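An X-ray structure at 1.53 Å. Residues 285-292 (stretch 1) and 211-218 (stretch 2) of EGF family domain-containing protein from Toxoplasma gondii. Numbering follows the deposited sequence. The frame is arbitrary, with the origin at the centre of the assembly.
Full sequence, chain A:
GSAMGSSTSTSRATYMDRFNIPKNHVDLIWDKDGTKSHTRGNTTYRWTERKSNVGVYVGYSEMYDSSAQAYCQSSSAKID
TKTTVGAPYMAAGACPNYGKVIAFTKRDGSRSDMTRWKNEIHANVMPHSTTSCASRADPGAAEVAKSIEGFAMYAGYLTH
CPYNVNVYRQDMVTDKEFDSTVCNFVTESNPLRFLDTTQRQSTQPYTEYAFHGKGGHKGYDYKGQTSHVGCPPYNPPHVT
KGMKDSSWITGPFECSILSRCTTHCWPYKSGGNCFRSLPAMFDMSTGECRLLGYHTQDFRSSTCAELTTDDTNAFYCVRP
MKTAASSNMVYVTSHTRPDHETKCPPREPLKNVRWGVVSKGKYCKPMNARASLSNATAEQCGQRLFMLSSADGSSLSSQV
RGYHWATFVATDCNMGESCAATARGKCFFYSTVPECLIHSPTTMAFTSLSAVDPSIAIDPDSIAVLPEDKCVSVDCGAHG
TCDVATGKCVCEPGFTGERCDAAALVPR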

ATOM      1  N   SER A 285      -9.995  -3.787  10.571  1.00 18.38           N
ATOM      2  CA  SER A 285     -10.541  -4.436  11.755  1.00 21.73           C
ATOM      3  C   SER A 285      -9.543  -4.417  12.917  1.00 24.79           C
ATOM      4  O   SER A 285      -9.952  -4.295  14.070  1.00 26.84           O
ATOM      5  CB  SER A 285     -10.971  -5.868  11.432  1.00 21.82           C
ATOM      6  OG  SER A 285      -9.864  -6.692  11.138  1.00 33.80           O
ATOM      7  N   THR A 286      -8.248  -4.503  12.620  1.00 21.32           N
ATOM      8  CA  THR A 286      -7.229  -4.592  13.670  1.00 17.94           C
ATOM      9  C   THR A 286      -6.396  -3.322  13.828  1.00 20.00           C
ATOM     10  O   THR A 286      -5.705  -3.149  14.838  1.00 22.74           O
ATOM     11  CB  THR A 286      -6.267  -5.752  13.409  1.00 22.46           C
ATOM     12  OG1 THR A 286      -5.485  -5.470  12.237  1.00 19.78           O
ATOM     13  CG2 THR A 286      -7.032  -7.056  13.215  1.00 24.24           C
ATOM     14  N   GLY A 287      -6.441  -2.448  12.829  1.00 17.55           N
ATOM     15  CA  GLY A 287      -5.615  -1.257  12.811  1.00 18.23           C
ATOM     16  C   GLY A 287      -4.177  -1.500  12.377  1.00 14.44           C
ATOM     17  O   GLY A 287      -3.364  -0.578  12.389  1.00 17.57           O
ATOM     18  N   GLU A 288      -3.846  -2.718  11.966  1.00 16.95           N
ATOM     19  CA  GLU A 288      -2.476  -2.989  11.560  1.00 16.04           C
ATOM     20  C   GLU A 288      -2.121  -2.294  10.242  1.00 15.02           C
ATOM     21  O   GLU A 288      -2.863  -2.390   9.253  1.00 16.14           O
ATOM     22  CB  GLU A 288      -2.226  -4.490  11.432  1.00 17.28           C
ATOM     23  CG  GLU A 288      -0.789  -4.794  11.037  1.00 16.33           C
ATOM     24  CD  GLU A 288      -0.420  -6.251  11.189  1.00 21.44           C
ATOM     25  OE1 GLU A 288      -1.336  -7.097  11.272  1.00 28.60           O
ATOM     26  OE2 GLU A 288       0.789  -6.547  11.230  1.00 17.88           O
ATOM     27  N   CYS A 289      -0.982  -1.605  10.243  1.00 15.41           N
ATOM     28  CA  CYS A 289      -0.400  -1.001   9.046  1.00 14.72           C
ATOM     29  C   CYS A 289       0.881  -1.757   8.715  1.00 14.69           C
ATOM     30  O   CYS A 289       1.826  -1.752   9.505  1.00 16.20           O
ATOM     31  CB  CYS A 289      -0.116   0.491   9.266  1.00 15.55           C
ATOM     32  SG  CYS A 289       0.695   1.346   7.898  1.00 19.91           S
ATOM     33  N   ARG A 290       0.912  -2.410   7.557  1.00 12.79           N
ATOM     34  CA  ARG A 290       2.064  -3.215   7.149  1.00 12.33           C
ATOM     35  C   ARG A 290       2.640  -2.672   5.846  1.00 12.77           C
ATOM     36  O   ARG A 290       1.949  -2.627   4.835  1.00 13.42           O
ATOM     37  CB  ARG A 290       1.665  -4.679   6.979  1.00 11.86           C
ATOM     38  CG  ARG A 290       2.842  -5.627   6.938  1.00 13.23           C
ATOM     39  CD  ARG A 290       3.248  -6.038   8.356  1.00 13.41           C
ATOM     40  NE  ARG A 290       4.447  -6.870   8.353  1.00 12.50           N
ATOM     41  CZ  ARG A 290       4.469  -8.140   7.958  1.00 12.84           C
ATOM     42  NH1 ARG A 290       3.356  -8.716   7.523  1.00 12.14           N
ATOM     43  NH2 ARG A 290       5.599  -8.828   7.985  1.00 12.16           N
ATOM     44  N   LEU A 291       3.896  -2.243   5.881  1.00 11.32           N
ATOM     45  CA  LEU A 291       4.586  -1.776   4.686  1.00 10.93           C
ATOM     46  C   LEU A 291       4.895  -2.958   3.778  1.00 12.57           C
ATOM     47  O   LEU A 291       5.248  -4.031   4.264  1.00 11.33           O
ATOM     48  CB  LEU A 291       5.880  -1.052   5.056  1.00 11.89           C
ATOM     49  CG  LEU A 291       5.725   0.171   5.963  1.00 12.00           C
ATOM     50  CD1 LEU A 291       7.097   0.718   6.302  1.00 14.66           C
ATOM     51  CD2 LEU A 291       4.860   1.249   5.343  1.00 15.53           C
ATOM     52  N   LEU A 292       4.734  -2.754   2.470  1.00 11.31           N
ATOM     53  CA  LEU A 292       5.109  -3.748   1.467  1.00 12.84           C
ATOM     54  C   LEU A 292       6.459  -3.367   0.877  1.00 12.62           C
ATOM     55  O   LEU A 292       6.751  -2.188   0.659  1.00 13.47           O
ATOM     56  CB  LEU A 292       4.062  -3.849   0.366  1.00 12.05           C
ATOM     57  CG  LEU A 292       2.634  -4.167   0.812  1.00 10.67           C
ATOM     58  CD1 LEU A 292       1.696  -4.156  -0.393  1.00 12.96           C
ATOM     59  CD2 LEU A 292       2.560  -5.499   1.527  1.00 14.70           C
TER
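Stretch 2 211-218: FHGKGGHK

Stretch 2 has no regular helix or strand across its contact with stretch 1. Stretch 1 is a loop that becomes a strand at C289 to L291. The nearest CA atoms across the stretches are those of G213 and R290, 4.7 Å apart. The order of contacts sets the direction. H212 sits by C289, R290 and L291, G213 by C289 and R290, and K214 by T286, G287 and E288. Over these residues the two chains therefore run in opposite senses. H217 departs from this order, because its side chain comes back to E288 and R290. Together the stretches bury 527 Å² of surface, both sides summed.

The backbone of stretch 2 is extended at H212 (phi/psi -161/160). G213 follows with phi/psi 89/167, and G215 is similar at 96/165. At these angles a CB would be jammed against the carbonyl O of the preceding residue. At G213 an ideal CB would also lie 3.1 Å from R290 CD, which is tight. The absence of a side chain thus lets the chain lie close to R290, with G213 CA 3.8 Å from R290 CD. On stretch 1, G287 has a positive phi of 80°, which favours glycine. An ideal CB there would be 3.4 Å from K214 NZ.

One hydrogen bond joins the two backbones directly: G213 N donates to C289 O at 2.9 Å. Its angle at the hydrogen is 132°, so it is well bent.

The carboxylate of E288 is the main polar anchor. The side chain is extended, with chi1 and chi2 both t, and its end reaches stretch 2. E288 OE2 accepts from K214 N at 2.9 Å and from H217 NE2 at 2.8 Å. Both bonds are nearly straight, at 164° and 169°. E288 OE2 lies at the edge of the H217 ring, near its plane, as expected for a bond to a ring nitrogen. K214 also makes a side-chain bond: its NZ donates to T286 O at 2.9 Å. Its chain is m at chi1 and t from chi2 to chi4, and this extended form carries the amine to the loop. Within stretch 1, E288 N donates to T286 OG1 at 3.2 Å.

Two rings of stretch 2 pack on stretch 1. The guanidinium of R290 lies flat on H217, with centres 3.7 Å apart and planes at 9°. The closest atoms are R290 CZ and H217 CD2, at 3.2 Å. H217 thus meets R290 with its face and E288 with its edge. H212 points its CA-to-CB bond toward stretch 1. L291 CB covers one face of its ring in a CH-pi contact, 3.8 Å from the ring centroid. H212 ND1 is also 3.0 Å from L291 N.

Two waters complete the contact. Water 1 donates to H212 O (2.8 Å) and accepts from R290 NE (2.9 Å). Water 2 donates to both G215 O (2.7 Å) and E288 OE1 (3.0 Å).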

ATOM      1  N   PHE A 211       9.477  -1.315  12.743  1.00 14.20           N
ATOM      2  CA  PHE A 211       9.127  -0.038  12.120  1.00 13.36           C
ATOM      3  C   PHE A 211       7.681  -0.018  11.600  1.00 12.38           C
ATOM      4  O   PHE A 211       7.140   1.053  11.331  1.00 14.83           O
ATOM      5  CB  PHE A 211      10.068   0.293  10.960  1.00 13.73           C
ATOM      6  CG  PHE A 211      11.490   0.610  11.369  1.00 13.35           C
ATOM      7  CD1 PHE A 211      11.840   0.859  12.694  1.00 14.92           C
ATOM      8  CD2 PHE A 211      12.483   0.669  10.407  1.00 15.54           C
ATOM      9  CE1 PHE A 211      13.155   1.160  13.029  1.00 14.98           C
ATOM     10  CE2 PHE A 211      13.792   0.961  10.743  1.00 15.80           C
ATOM     11  CZ  PHE A 211      14.126   1.206  12.053  1.00 14.86           C
ATOM     12  N   HIS A 212       7.075  -1.194  11.448  1.00 13.40           N
ATOM     13  CA  HIS A 212       5.710  -1.329  10.947  1.00 14.47           C
ATOM     14  C   HIS A 212       5.167  -2.699  11.333  1.00 12.94           C
ATOM     15  O   HIS A 212       5.934  -3.611  11.636  1.00 15.23           O
ATOM     16  CB  HIS A 212       5.674  -1.153   9.428  1.00 12.86           C
ATOM     17  CG  HIS A 212       6.395  -2.231   8.689  1.00 12.49           C
ATOM     18  ND1 HIS A 212       5.738  -3.216   7.982  1.00 11.35           N
ATOM     19  CD2 HIS A 212       7.716  -2.498   8.573  1.00 14.93           C
ATOM     20  CE1 HIS A 212       6.627  -4.033   7.444  1.00 11.38           C
ATOM     21  NE2 HIS A 212       7.836  -3.623   7.792  1.00 14.61           N
ATOM     22  N   GLY A 213       3.844  -2.837  11.320  1.00 14.43           N
ATOM     23  CA  GLY A 213       3.197  -4.092  11.653  1.00 15.44           C
ATOM     24  C   GLY A 213       2.896  -4.237  13.127  1.00 18.60           C
ATOM     25  O   GLY A 213       3.389  -3.465  13.949  1.00 17.42           O
ATOM     26  N   LYS A 214       2.080  -5.233  13.453  1.00 16.53           N
ATOM     27  CA  LYS A 214       1.677  -5.485  14.833  1.00 16.08           C
ATOM     28  C   LYS A 214       2.193  -6.827  15.345  1.00 18.61           C
ATOM     29  O   LYS A 214       1.817  -7.268  16.437  1.00 21.18           O
ATOM     30  CB  LYS A 214       0.157  -5.408  14.952  1.00 19.02           C
ATOM     31  CG  LYS A 214      -0.350  -3.972  14.839  1.00 25.67           C
ATOM     32  CD  LYS A 214      -1.732  -3.790  15.420  1.00 23.74           C
ATOM     33  CE  LYS A 214      -2.066  -2.316  15.550  1.00 27.20           C
ATOM     34  NZ  LYS A 214      -3.349  -2.089  16.256  1.00 31.22           N
ATOM     35  N   GLY A 215       3.068  -7.459  14.567  1.00 15.58           N
ATOM     36  CA  GLY A 215       3.776  -8.649  15.005  1.00 16.65           C
ATOM     37  C   GLY A 215       3.137  -9.951  14.572  1.00 16.03           C
ATOM     38  O   GLY A 215       1.978  -9.985  14.140  1.00 17.16           O
ATOM     39  N   GLY A 216       3.908 -11.026  14.681  1.00 14.27           N
ATOM     40  CA  GLY A 216       3.396 -12.367  14.469  1.00 16.53           C
ATOM     41  C   GLY A 216       3.708 -12.933  13.101  1.00 16.33           C
ATOM     42  O   GLY A 216       3.237 -14.017  12.770  1.00 18.92           O
ATOM     43  N   HIS A 217       4.512 -12.215  12.321  1.00 14.90           N
ATOM     44  CA  HIS A 217       4.757 -12.578  10.924  1.00 15.16           C
ATOM     45  C   HIS A 217       6.112 -13.241  10.723  1.00 13.90           C
ATOM     46  O   HIS A 217       7.020 -13.070  11.536  1.00 16.12           O
ATOM     47  CB  HIS A 217       4.672 -11.336  10.036  1.00 13.59           C
ATOM     48  CG  HIS A 217       3.441 -10.521  10.258  1.00 14.18           C
ATOM     49  ND1 HIS A 217       2.175 -11.001   9.991  1.00 16.76           N
ATOM     50  CD2 HIS A 217       3.274  -9.262  10.728  1.00 13.76           C
ATOM     51  CE1 HIS A 217       1.285 -10.069  10.287  1.00 15.11           C
ATOM     52  NE2 HIS A 217       1.927  -9.004  10.733  1.00 14.52           N
ATOM     53  N   LYS A 218       6.250 -13.991   9.631  1.00 13.72           N
ATOM     54  CA  LYS A 218       7.521 -14.603   9.280  1.00 13.54           C
ATOM     55  C   LYS A 218       8.440 -13.576   8.636  1.00 14.71           C
ATOM     56  O   LYS A 218       8.107 -13.001   7.594  1.00 14.06           O
ATOM     57  CB  LYS A 218       7.298 -15.793   8.338  1.00 16.97           C
ATOM     58  CG  LYS A 218       6.561 -16.947   9.001  1.00 19.62           C
ATOM     59  CD  LYS A 218       6.065 -17.970   7.983  1.00 25.07           C
ATOM     60  CE  LYS A 218       4.951 -18.843   8.560  1.00 33.73           C
ATOM     61  NZ  LYS A 218       3.731 -18.048   8.898  1.00 40.26           N
TER
HETATM   62  O   HOH W   1       6.469  -6.021  10.308  1.00 14.62           O
HETATM   63  O   HOH W   2      -0.380  -8.854  13.541  1.00 31.19           O